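Local atomic coordinates of BtGH115A (Bacteroides thetaiotaomicron, PDB entry 5BY3), a protein that probably hydrolyses glycosidic bonds as a family GH115 4-O-methyl-alpha-glucuronidase with specificity for decorated arabinogalactans. Residues E587-A592 and N626-K631. Sequence-based numbering, arbitrary orientation.
Sequences EKSDAA and NRVERK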
loop_
_atom_site.group_PDB
_atom_site.type_symbol
_atom_site.label_atom_id
_atom_site.label_comp_id
_atom_site.label_asym_id
_atom_site.label_seq_id
_atom_site.Cartn_x
_atom_site.Cartn_y
_atom_site.Cartn_z
ATOM N N GLU A 587 11.249 -25.443 24.286
ATOM C CA GLU A 587 10.073 -24.958 24.978
ATOM C C GLU A 587 9.887 -23.449 24.820
ATOM O O GLU A 587 8.761 -22.963 24.817
ATOM C CB GLU A 587 10.090 -25.387 26.445
ATOM C CG GLU A 587 9.404 -26.736 26.692
ATOM C CD GLU A 587 7.861 -26.681 26.707
ATOM O OE1 GLU A 587 7.224 -27.754 26.573
ATOM O OE2 GLU A 587 7.266 -25.585 26.854
ATOM N N LYS A 588 10.985 -22.719 24.657
ATOM C CA LYS A 588 10.908 -21.276 24.432
ATOM C C LYS A 588 10.220 -20.955 23.090
ATOM O O LYS A 588 9.479 -19.956 22.979
ATOM C CB LYS A 588 12.293 -20.650 24.474
ATOM C CG LYS A 588 12.938 -20.645 25.842
ATOM C CD LYS A 588 13.913 -19.499 25.937
ATOM C CE LYS A 588 13.871 -18.860 27.325
ATOM N NZ LYS A 588 15.027 -17.938 27.538
ATOM N N SER A 589 10.428 -21.833 22.102
ATOM C CA SER A 589 9.818 -21.684 20.776
ATOM C C SER A 589 8.325 -21.876 20.844
ATOM O O SER A 589 7.559 -21.075 20.282
ATOM C CB SER A 589 10.426 -22.655 19.780
ATOM O OG SER A 589 9.775 -22.534 18.538
ATOM N N ASP A 590 7.920 -22.935 21.544
ATOM C CA ASP A 590 6.512 -23.210 21.796
ATOM C C ASP A 590 5.858 -22.094 22.605
ATOM O O ASP A 590 4.745 -21.679 22.287
ATOM C CB ASP A 590 6.310 -24.599 22.424
ATOM C CG ASP A 590 6.462 -25.766 21.395
ATOM O OD1 ASP A 590 6.177 -25.593 20.183
ATOM O OD2 ASP A 590 6.850 -26.880 21.810
ATOM N N ALA A 591 6.552 -21.575 23.610
ATOM C CA ALA A 591 5.978 -20.511 24.429
ATOM C C ALA A 591 5.674 -19.252 23.584
ATOM O O ALA A 591 4.583 -18.646 23.698
ATOM C CB ALA A 591 6.868 -20.187 25.634
ATOM N N ALA A 592 6.643 -18.906 22.738
ATOM C CA ALA A 592 6.560 -17.803 21.780
ATOM C C ALA A 592 5.381 -17.991 20.843
ATOM O O ALA A 592 4.611 -17.048 20.631
ATOM C CB ALA A 592 7.854 -17.687 20.989
ATOM N N ASN A 626 3.057 -22.509 11.893
ATOM C CA ASN A 626 2.827 -23.616 12.829
ATOM C C ASN A 626 3.795 -23.581 14.019
ATOM O O ASN A 626 4.783 -22.849 13.981
ATOM C CB ASN A 626 3.022 -24.949 12.096
ATOM C CG ASN A 626 1.947 -25.227 11.068
ATOM O OD1 ASN A 626 2.218 -25.885 10.063
ATOM N ND2 ASN A 626 0.724 -24.743 11.313
ATOM N N ARG A 627 3.562 -24.407 15.055
ATOM C CA ARG A 627 4.670 -24.670 16.000
ATOM C C ARG A 627 5.736 -25.318 15.163
ATOM O O ARG A 627 5.431 -26.015 14.193
ATOM C CB ARG A 627 4.325 -25.614 17.122
ATOM C CG ARG A 627 3.500 -25.039 18.227
ATOM C CD ARG A 627 2.958 -26.168 19.119
ATOM N NE ARG A 627 2.068 -25.588 20.125
ATOM C CZ ARG A 627 0.737 -25.518 20.034
ATOM N NH1 ARG A 627 0.063 -26.007 18.977
ATOM N NH2 ARG A 627 0.068 -24.924 21.019
ATOM N N VAL A 628 6.982 -25.095 15.547
ATOM C CA VAL A 628 8.103 -25.601 14.778
ATOM C C VAL A 628 8.372 -27.096 15.055
ATOM O O VAL A 628 8.486 -27.528 16.220
ATOM C CB VAL A 628 9.362 -24.740 15.019
ATOM C CG1 VAL A 628 10.546 -25.306 14.269
ATOM C CG2 VAL A 628 9.118 -23.322 14.552
ATOM N N GLU A 629 8.493 -27.861 13.975
ATOM C CA GLU A 629 8.983 -29.254 14.017
ATOM C C GLU A 629 10.373 -29.355 14.681
ATOM O O GLU A 629 11.360 -28.784 14.210
ATOM C CB GLU A 629 8.999 -29.838 12.595
ATOM C CG GLU A 629 9.064 -31.360 12.487
ATOM C CD GLU A 629 9.350 -31.858 11.064
ATOM O OE1 GLU A 629 9.839 -31.065 10.207
ATOM O OE2 GLU A 629 9.094 -33.062 10.803
ATOM N N ARG A 630 10.429 -30.087 15.786
ATOM C CA ARG A 630 11.671 -30.360 16.505
ATOM C C ARG A 630 12.548 -31.416 15.794
ATOM O O ARG A 630 12.085 -32.516 15.457
ATOM C CB ARG A 630 11.345 -30.810 17.924
ATOM C CG ARG A 630 10.470 -29.831 18.706
ATOM C CD ARG A 630 10.570 -30.118 20.187
ATOM N NE ARG A 630 9.644 -29.316 20.969
ATOM C CZ ARG A 630 9.598 -29.309 22.301
ATOM N NH1 ARG A 630 10.441 -30.061 23.032
ATOM N NH2 ARG A 630 8.711 -28.531 22.907
ATOM N N LYS A 631 13.804 -31.061 15.563
ATOM C CA LYS A 631 14.766 -31.893 14.843
ATOM C C LYS A 631 16.124 -31.286 15.106
ATOM O O LYS A 631 16.210 -30.101 15.380
ATOM C CB LYS A 631 14.392 -32.021 13.336
ATOM C CG LYS A 631 15.374 -31.559 12.264
ATOM C CD LYS A 631 14.851 -30.316 11.545
ATOM C CE LYS A 631 15.538 -30.095 10.204
ATOM N NZ LYS A 631 14.591 -29.449 9.245
#
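Asp590 holds CG anti to its carbonyl carbon (chi1 -76°), and Arg630, whose chain runs extended from CG to NE, carries its guanidinium from the loop to the Asp590 carboxylate. The two join in a salt bridge with a single hydrogen bond, Arg630 NH2 to Asp590 OD2, 2.7 Å long and nearly straight. NH2 approaches OD2 nearly in line with the CG-OD2 bond, and OD2 lies in the guanidinium plane, at the edge of the group, while the carboxylate plane is turned 34° from it. Glu587, one helical turn earlier, brings a second negative charge to the same edge, but its OE1 stays 4.0 Å from Arg630 NH2, too far for a salt bridge, though its charge probably adds some attraction. The other carboxylate oxygen, Asp590 OD1, rests against the aliphatic part of Arg627, 3.4 Å from its CG, and the two side chains cross at about a right angle. The Arg627 guanidinium goes on to Asp594, one turn further along the helix, in a salt bridge through NH2. An alanine at Asp590 would probably leave Arg630 NH2 without its bonded carboxylate and its guanidinium freer to turn. Deeper in the contact, Val628 CG2 lies 4.1 Å from Ser589 OG, a hydroxyl hydrogen-bonded to Lys572 O of helix 552-580; Val628 and Arg630 also touch Trp586. Arginines three residues apart in an irregular segment thus grip acidic residues on successive turns of one helix, tying the linker that leads toward the C-terminal beta-sheet region to helix 587-603 by a pair of salt bridges near the protein surface, about 32 Å from the centre of the chain to the centre of the contact.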